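Local structure of Cas13d (uncultured Ruminococcus sp, 6IV9) at residues Ser578-Ile590 and Ile597-Lys609. The protein binds CRISPR RNA as a Cas13d effector and probably uses its two HEPN domains to mature that RNA and cleave target RNA. The protein carries 2 engineered substitutions. Sequence-based numbering, arbitrary orientation.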
ATOM      1  N   SER A 578     -23.974   5.138  -8.831  1.00 50.16           N
ATOM      2  CA  SER A 578     -25.054   5.174  -9.838  1.00 47.54           C
ATOM      3  C   SER A 578     -24.275   5.186 -11.147  1.00 44.61           C
ATOM      4  O   SER A 578     -23.547   6.124 -11.352  1.00 44.94           O
ATOM      5  CB  SER A 578     -25.851   6.427  -9.703  1.00 57.37           C
ATOM      6  OG  SER A 578     -26.680   6.369  -8.560  1.00 63.78           O
ATOM      7  N   ALA A 579     -24.346   4.133 -11.950  1.00 48.90           N
ATOM      8  CA  ALA A 579     -23.522   4.156 -13.175  1.00 47.06           C
ATOM      9  C   ALA A 579     -23.990   5.282 -14.097  1.00 45.10           C
ATOM     10  O   ALA A 579     -25.174   5.408 -14.343  1.00 47.21           O
ATOM     11  CB  ALA A 579     -23.533   2.826 -13.860  1.00 54.43           C
ATOM     12  N   LYS A 580     -23.031   6.055 -14.570  1.00 39.82           N
ATOM     13  CA  LYS A 580     -23.256   7.184 -15.487  1.00 39.25           C
ATOM     14  C   LYS A 580     -22.912   6.745 -16.900  1.00 37.09           C
ATOM     15  O   LYS A 580     -22.185   5.781 -17.055  1.00 30.36           O
ATOM     16  CB  LYS A 580     -22.306   8.305 -15.089  1.00 41.58           C
ATOM     17  CG  LYS A 580     -22.480   8.782 -13.665  1.00 43.94           C
ATOM     18  CD  LYS A 580     -23.598   9.766 -13.553  1.00 49.22           C
ATOM     19  CE  LYS A 580     -23.522  10.594 -12.293  1.00 60.64           C
ATOM     20  NZ  LYS A 580     -24.077   9.856 -11.146  1.00 57.87           N
ATOM     21  N   LEU A 581     -23.291   7.554 -17.878  1.00 32.10           N
ATOM     22  CA  LEU A 581     -23.017   7.210 -19.289  1.00 32.73           C
ATOM     23  C   LEU A 581     -21.512   7.056 -19.494  1.00 30.62           C
ATOM     24  O   LEU A 581     -21.120   6.185 -20.228  1.00 29.15           O
ATOM     25  CB  LEU A 581     -23.552   8.306 -20.204  1.00 35.70           C
ATOM     26  CG  LEU A 581     -23.159   8.130 -21.665  1.00 41.16           C
ATOM     27  CD1 LEU A 581     -23.595   6.779 -22.180  1.00 43.30           C
ATOM     28  CD2 LEU A 581     -23.746   9.228 -22.521  1.00 51.07           C
ATOM     29  N   THR A 582     -20.710   7.865 -18.817  1.00 27.97           N
ATOM     30  CA  THR A 582     -19.246   7.802 -19.004  1.00 29.43           C
ATOM     31  C   THR A 582     -18.745   6.416 -18.607  1.00 29.93           C
ATOM     32  O   THR A 582     -17.879   5.904 -19.261  1.00 28.91           O
ATOM     33  CB  THR A 582     -18.538   8.860 -18.156  1.00 35.41           C
ATOM     34  OG1 THR A 582     -18.847  10.130 -18.705  1.00 34.94           O
ATOM     35  CG2 THR A 582     -17.040   8.686 -18.159  1.00 37.07           C
ATOM     36  N   MET A 583     -19.272   5.877 -17.526  1.00 28.24           N
ATOM     37  CA  MET A 583     -18.852   4.541 -17.055  1.00 31.26           C
ATOM     38  C   MET A 583     -19.251   3.468 -18.068  1.00 31.02           C
ATOM     39  O   MET A 583     -18.474   2.570 -18.294  1.00 28.28           O
ATOM     40  CB  MET A 583     -19.469   4.261 -15.692  1.00 29.14           C
ATOM     41  CG  MET A 583     -18.947   5.214 -14.655  1.00 36.76           C
ATOM     42  SD  MET A 583     -19.838   5.087 -13.138  1.00 43.79           S
ATOM     43  CE  MET A 583     -18.994   6.374 -12.226  1.00 50.14           C
ATOM     44  N   PHE A 584     -20.442   3.582 -18.637  1.00 29.45           N
ATOM     45  CA  PHE A 584     -20.896   2.597 -19.646  1.00 27.96           C
ATOM     46  C   PHE A 584     -19.981   2.679 -20.860  1.00 26.63           C
ATOM     47  O   PHE A 584     -19.632   1.672 -21.408  1.00 29.47           O
ATOM     48  CB  PHE A 584     -22.371   2.790 -19.977  1.00 27.14           C
ATOM     49  CG  PHE A 584     -23.279   2.316 -18.878  1.00 29.96           C
ATOM     50  CD1 PHE A 584     -23.349   0.979 -18.555  1.00 27.73           C
ATOM     51  CD2 PHE A 584     -24.020   3.207 -18.138  1.00 30.22           C
ATOM     52  CE1 PHE A 584     -24.156   0.546 -17.526  1.00 31.49           C
ATOM     53  CE2 PHE A 584     -24.837   2.769 -17.117  1.00 32.57           C
ATOM     54  CZ  PHE A 584     -24.905   1.440 -16.813  1.00 32.14           C
ATOM     55  N   ARG A 585     -19.612   3.887 -21.252  1.00 27.62           N
ATOM     56  CA  ARG A 585     -18.682   4.007 -22.394  1.00 30.22           C
ATOM     57  C   ARG A 585     -17.349   3.353 -22.014  1.00 28.21           C
ATOM     58  O   ARG A 585     -16.806   2.662 -22.835  1.00 27.90           O
ATOM     59  CB  ARG A 585     -18.477   5.464 -22.800  1.00 29.95           C
ATOM     60  CG  ARG A 585     -17.358   5.636 -23.808  1.00 32.18           C
ATOM     61  CD  ARG A 585     -17.153   7.052 -24.284  1.00 41.74           C
ATOM     62  NE  ARG A 585     -18.234   7.523 -25.126  1.00 41.62           N
ATOM     63  CZ  ARG A 585     -18.323   7.309 -26.424  1.00 48.43           C
ATOM     64  NH1 ARG A 585     -17.372   6.665 -27.063  1.00 39.30           N
ATOM     65  NH2 ARG A 585     -19.374   7.733 -27.083  1.00 41.47           N
ATOM     66  N   ASP A 586     -16.881   3.569 -20.787  1.00 25.97           N
ATOM     67  CA  ASP A 586     -15.600   2.970 -20.350  1.00 27.31           C
ATOM     68  C   ASP A 586     -15.723   1.445 -20.419  1.00 23.20           C
ATOM     69  O   ASP A 586     -14.835   0.827 -20.937  1.00 22.98           O
ATOM     70  CB  ASP A 586     -15.236   3.414 -18.932  1.00 26.12           C
ATOM     71  CG  ASP A 586     -14.726   4.836 -18.819  1.00 36.10           C
ATOM     72  OD1 ASP A 586     -14.317   5.390 -19.835  1.00 37.79           O
ATOM     73  OD2 ASP A 586     -14.757   5.365 -17.724  1.00 32.38           O
ATOM     74  N   ALA A 587     -16.823   0.892 -19.925  1.00 24.42           N
ATOM     75  CA  ALA A 587     -17.009  -0.574 -19.922  1.00 27.07           C
ATOM     76  C   ALA A 587     -17.092  -1.152 -21.338  1.00 29.12           C
ATOM     77  O   ALA A 587     -16.392  -2.093 -21.620  1.00 27.31           O
ATOM     78  CB  ALA A 587     -18.218  -0.936 -19.111  1.00 25.22           C
ATOM     79  N   LEU A 588     -17.906  -0.577 -22.209  1.00 27.79           N
ATOM     80  CA  LEU A 588     -18.002  -1.105 -23.590  1.00 27.66           C
ATOM     81  C   LEU A 588     -16.654  -0.977 -24.304  1.00 26.07           C
ATOM     82  O   LEU A 588     -16.293  -1.883 -24.977  1.00 29.15           O
ATOM     83  CB  LEU A 588     -19.095  -0.341 -24.337  1.00 26.68           C
ATOM     84  CG  LEU A 588     -20.489  -0.938 -24.219  1.00 26.65           C
ATOM     85  CD1 LEU A 588     -20.893  -1.118 -22.778  1.00 28.77           C
ATOM     86  CD2 LEU A 588     -21.503  -0.097 -24.964  1.00 29.53           C
ATOM     87  N   THR A 589     -15.960   0.138 -24.132  1.00 26.05           N
ATOM     88  CA  THR A 589     -14.651   0.378 -24.782  1.00 26.08           C
ATOM     89  C   THR A 589     -13.599  -0.631 -24.308  1.00 28.16           C
ATOM     90  O   THR A 589     -12.857  -1.112 -25.121  1.00 25.68           O
ATOM     91  CB  THR A 589     -14.184   1.812 -24.521  1.00 28.59           C
ATOM     92  OG1 THR A 589     -15.202   2.708 -24.942  1.00 29.86           O
ATOM     93  CG2 THR A 589     -12.889   2.149 -25.215  1.00 28.88           C
ATOM     94  N   ILE A 590     -13.548  -0.930 -23.018  1.00 25.09           N
ATOM     95  CA  ILE A 590     -12.535  -1.902 -22.528  1.00 25.24           C
ATOM     96  C   ILE A 590     -12.801  -3.285 -23.127  1.00 27.79           C
ATOM     97  O   ILE A 590     -11.860  -4.002 -23.321  1.00 26.28           O
ATOM     98  CB  ILE A 590     -12.367  -1.882 -20.993  1.00 25.63           C
ATOM     99  CG1 ILE A 590     -10.925  -2.176 -20.592  1.00 25.24           C
ATOM    100  CG2 ILE A 590     -13.339  -2.791 -20.276  1.00 25.22           C
ATOM    101  CD1 ILE A 590     -10.628  -1.896 -19.156  1.00 25.03           C
ATOM    102  N   ILE A 597     -18.343   5.105 -31.886  1.00 43.98           N
ATOM    103  CA  ILE A 597     -19.712   4.978 -31.326  1.00 42.53           C
ATOM    104  C   ILE A 597     -20.048   6.271 -30.575  1.00 43.04           C
ATOM    105  O   ILE A 597     -19.199   6.779 -29.853  1.00 37.50           O
ATOM    106  CB  ILE A 597     -19.780   3.745 -30.417  1.00 43.64           C
ATOM    107  CG1 ILE A 597     -21.192   3.519 -29.892  1.00 47.29           C
ATOM    108  CG2 ILE A 597     -18.779   3.873 -29.287  1.00 45.14           C
ATOM    109  CD1 ILE A 597     -21.423   2.149 -29.350  1.00 48.87           C
ATOM    110  N   THR A 598     -21.258   6.775 -30.775  1.00 41.89           N
ATOM    111  CA  THR A 598     -21.718   8.028 -30.131  1.00 40.07           C
ATOM    112  C   THR A 598     -22.327   7.730 -28.760  1.00 37.80           C
ATOM    113  O   THR A 598     -22.760   6.624 -28.534  1.00 35.54           O
ATOM    114  CB  THR A 598     -22.752   8.743 -31.007  1.00 36.67           C
ATOM    115  OG1 THR A 598     -23.934   7.955 -31.036  1.00 37.83           O
ATOM    116  CG2 THR A 598     -22.285   8.957 -32.422  1.00 39.87           C
ATOM    117  N   ASP A 599     -22.432   8.753 -27.922  1.00 43.88           N
ATOM    118  CA  ASP A 599     -23.055   8.621 -26.583  1.00 47.96           C
ATOM    119  C   ASP A 599     -24.514   8.199 -26.771  1.00 45.75           C
ATOM    120  O   ASP A 599     -24.992   7.372 -26.019  1.00 38.96           O
ATOM    121  CB  ASP A 599     -22.984   9.944 -25.815  1.00 49.68           C
ATOM    122  CG  ASP A 599     -21.592  10.329 -25.352  1.00 57.04           C
ATOM    123  OD1 ASP A 599     -20.678   9.525 -25.534  1.00 53.41           O
ATOM    124  OD2 ASP A 599     -21.441  11.431 -24.808  1.00 56.56           O
ATOM    125  N   ASP A 600     -25.188   8.759 -27.769  1.00 41.64           N
ATOM    126  CA  ASP A 600     -26.606   8.404 -28.004  1.00 39.01           C
ATOM    127  C   ASP A 600     -26.695   6.914 -28.356  1.00 33.17           C
ATOM    128  O   ASP A 600     -27.616   6.269 -27.914  1.00 35.28           O
ATOM    129  CB  ASP A 600     -27.266   9.365 -28.997  1.00 40.68           C
ATOM    130  CG  ASP A 600     -27.515  10.767 -28.446  1.00 56.83           C
ATOM    131  OD1 ASP A 600     -27.669  10.917 -27.225  1.00 47.63           O
ATOM    132  OD2 ASP A 600     -27.558  11.695 -29.254  1.00 53.89           O
ATOM    133  N   ARG A 601     -25.755   6.403 -29.137  1.00 35.83           N
ATOM    134  CA  ARG A 601     -25.784   4.970 -29.513  1.00 32.87           C
ATOM    135  C   ARG A 601     -25.623   4.087 -28.268  1.00 33.49           C
ATOM    136  O   ARG A 601     -26.259   3.069 -28.195  1.00 36.53           O
ATOM    137  CB  ARG A 601     -24.705   4.674 -30.549  1.00 35.79           C
ATOM    138  CG  ARG A 601     -24.732   3.242 -31.049  1.00 40.69           C
ATOM    139  CD  ARG A 601     -26.105   2.759 -31.445  1.00 44.28           C
ATOM    140  NE  ARG A 601     -26.005   1.443 -32.028  1.00 44.07           N
ATOM    141  CZ  ARG A 601     -26.931   0.512 -31.953  1.00 49.66           C
ATOM    142  NH1 ARG A 601     -28.162   0.831 -31.622  1.00 55.91           N
ATOM    143  NH2 ARG A 601     -26.636  -0.740 -32.227  1.00 44.22           N
ATOM    144  N   ILE A 602     -24.745   4.469 -27.350  1.00 36.06           N
ATOM    145  CA  ILE A 602     -24.539   3.672 -26.112  1.00 36.22           C
ATOM    146  C   ILE A 602     -25.838   3.689 -25.319  1.00 39.67           C
ATOM    147  O   ILE A 602     -26.261   2.650 -24.864  1.00 34.96           O
ATOM    148  CB  ILE A 602     -23.376   4.237 -25.282  1.00 34.27           C
ATOM    149  CG1 ILE A 602     -22.037   4.024 -25.979  1.00 32.64           C
ATOM    150  CG2 ILE A 602     -23.383   3.650 -23.887  1.00 33.30           C
ATOM    151  CD1 ILE A 602     -20.924   4.833 -25.406  1.00 36.37           C
ATOM    152  N   SER A 603     -26.473   4.854 -25.228  1.00 38.80           N
ATOM    153  CA  SER A 603     -27.735   4.964 -24.462  1.00 40.28           C
ATOM    154  C   SER A 603     -28.770   4.045 -25.085  1.00 33.94           C
ATOM    155  O   SER A 603     -29.518   3.449 -24.347  1.00 36.21           O
ATOM    156  CB  SER A 603     -28.245   6.367 -24.460  1.00 41.66           C
ATOM    157  OG  SER A 603     -27.725   7.064 -23.362  1.00 46.82           O
ATOM    158  N   GLU A 604     -28.793   4.011 -26.413  1.00 41.96           N
ATOM    159  CA  GLU A 604     -29.736   3.191 -27.208  1.00 44.58           C
ATOM    160  C   GLU A 604     -29.504   1.698 -26.974  1.00 39.63           C
ATOM    161  O   GLU A 604     -30.441   1.008 -26.658  1.00 37.80           O
ATOM    162  CB  GLU A 604     -29.486   3.516 -28.677  1.00 48.16           C
ATOM    163  CG  GLU A 604     -30.467   2.877 -29.631  1.00 51.59           C
ATOM    164  CD  GLU A 604     -30.390   3.439 -31.040  1.00 60.93           C
ATOM    165  OE1 GLU A 604     -31.385   3.981 -31.497  1.00 76.45           O
ATOM    166  OE2 GLU A 604     -29.341   3.339 -31.668  1.00 55.29           O
ATOM    167  N   ILE A 605     -28.262   1.246 -27.066  1.00 40.84           N
ATOM    168  CA  ILE A 605     -27.939  -0.193 -26.866  1.00 37.42           C
ATOM    169  C   ILE A 605     -28.322  -0.650 -25.457  1.00 36.28           C
ATOM    170  O   ILE A 605     -28.836  -1.741 -25.328  1.00 39.92           O
ATOM    171  CB  ILE A 605     -26.434  -0.391 -27.090  1.00 40.33           C
ATOM    172  CG1 ILE A 605     -26.041  -0.167 -28.544  1.00 44.12           C
ATOM    173  CG2 ILE A 605     -25.985  -1.746 -26.599  1.00 42.52           C
ATOM    174  CD1 ILE A 605     -24.573  -0.268 -28.762  1.00 45.16           C
ATOM    175  N   LEU A 606     -28.051   0.153 -24.437  1.00 36.48           N
ATOM    176  CA  LEU A 606     -28.328  -0.267 -23.042  1.00 33.96           C
ATOM    177  C   LEU A 606     -29.675   0.255 -22.536  1.00 35.68           C
ATOM    178  O   LEU A 606     -29.942   0.032 -21.378  1.00 36.66           O
ATOM    179  CB  LEU A 606     -27.188   0.225 -22.151  1.00 35.73           C
ATOM    180  CG  LEU A 606     -25.787  -0.191 -22.585  1.00 34.17           C
ATOM    181  CD1 LEU A 606     -24.738   0.431 -21.691  1.00 35.98           C
ATOM    182  CD2 LEU A 606     -25.663  -1.694 -22.579  1.00 37.10           C
ATOM    183  N   LYS A 607     -30.421   0.984 -23.370  1.00 41.00           N
ATOM    184  CA  LYS A 607     -31.742   1.548 -22.987  1.00 37.89           C
ATOM    185  C   LYS A 607     -31.608   2.425 -21.745  1.00 32.71           C
ATOM    186  O   LYS A 607     -32.464   2.386 -20.909  1.00 42.86           O
ATOM    187  CB  LYS A 607     -32.709   0.403 -22.716  1.00 42.43           C
ATOM    188  CG  LYS A 607     -32.951  -0.480 -23.920  1.00 43.31           C
ATOM    189  CD  LYS A 607     -34.107  -1.387 -23.720  1.00 54.96           C
ATOM    190  CE  LYS A 607     -33.984  -2.667 -24.510  1.00 59.48           C
ATOM    191  NZ  LYS A 607     -33.814  -2.393 -25.950  1.00 62.55           N
ATOM    192  N   LEU A 608     -30.572   3.236 -21.684  1.00 35.47           N
ATOM    193  CA  LEU A 608     -30.306   4.025 -20.464  1.00 37.72           C
ATOM    194  C   LEU A 608     -31.435   5.007 -20.144  1.00 47.20           C
ATOM    195  O   LEU A 608     -31.698   5.209 -18.969  1.00 45.83           O
ATOM    196  CB  LEU A 608     -28.974   4.751 -20.643  1.00 40.88           C
ATOM    197  CG  LEU A 608     -27.745   3.850 -20.696  1.00 38.85           C
ATOM    198  CD1 LEU A 608     -26.479   4.667 -20.582  1.00 40.03           C
ATOM    199  CD2 LEU A 608     -27.817   2.793 -19.618  1.00 35.88           C
ATOM    200  N   LYS A 609     -32.048   5.602 -21.157  1.00 41.51           N
ATOM    201  CA  LYS A 609     -33.054   6.656 -20.889  1.00 57.42           C
ATOM    202  C   LYS A 609     -34.471   6.112 -21.006  1.00 60.91           C
ATOM    203  O   LYS A 609     -35.407   6.908 -20.936  1.00 61.98           O
ATOM    204  CB  LYS A 609     -32.800   7.825 -21.838  1.00 56.87           C
ATOM    205  CG  LYS A 609     -31.714   8.766 -21.342  1.00 63.18           C
ATOM    206  CD  LYS A 609     -30.996   9.514 -22.412  1.00 65.82           C
ATOM    207  CE  LYS A 609     -30.191  10.662 -21.853  1.00 76.06           C
ATOM    208  NZ  LYS A 609     -29.481  11.404 -22.918  1.00 81.77           N
TER
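With CG trans to the backbone N (chi1 170°) and a bend at chi3 (-70°), Arg585 swings its guanidinium to the start of helix 599-606, where it meets Asp599 and Ile597. Arg585 NH2 makes the two stronger bonds, to Asp599 OD1 at 2.7 Å, part of a salt bridge, and to Ile597 O at 2.9 Å, both near the guanidinium plane. NE and NH1 add weak bonds to the same two oxygens, so the group is held against rotation. Short, acidic Asp599, in the helix's first turn, brings a charge to the guanidinium. Arginine suits this place because its long chain also offers carbon: Ile602 CD1 lies 3.6 Å from Arg585 CB and over one guanidinium face, toward its rim. A methionine here would probably leave the Asp599 carboxylate and Ile597 O without these donors. Branched Ile602 is a knob among Leu581, Phe584, Arg585 and Leu588, its CG2 3.6 Å from Leu581 CD1. Flat Phe584 offers a face to Leu608 CD2, a CH-pi contact 4.2 Å from the ring centroid, while Leu606 CD1 approaches Phe584 CD1 obliquely at 3.5 Å. Helix 617-627 also packs against the Phe584 side chain. One knob-into-hole contact and the salt bridge thus join consecutive, nearly perpendicular helices 581-591 and 599-606 (84°) across a short connection.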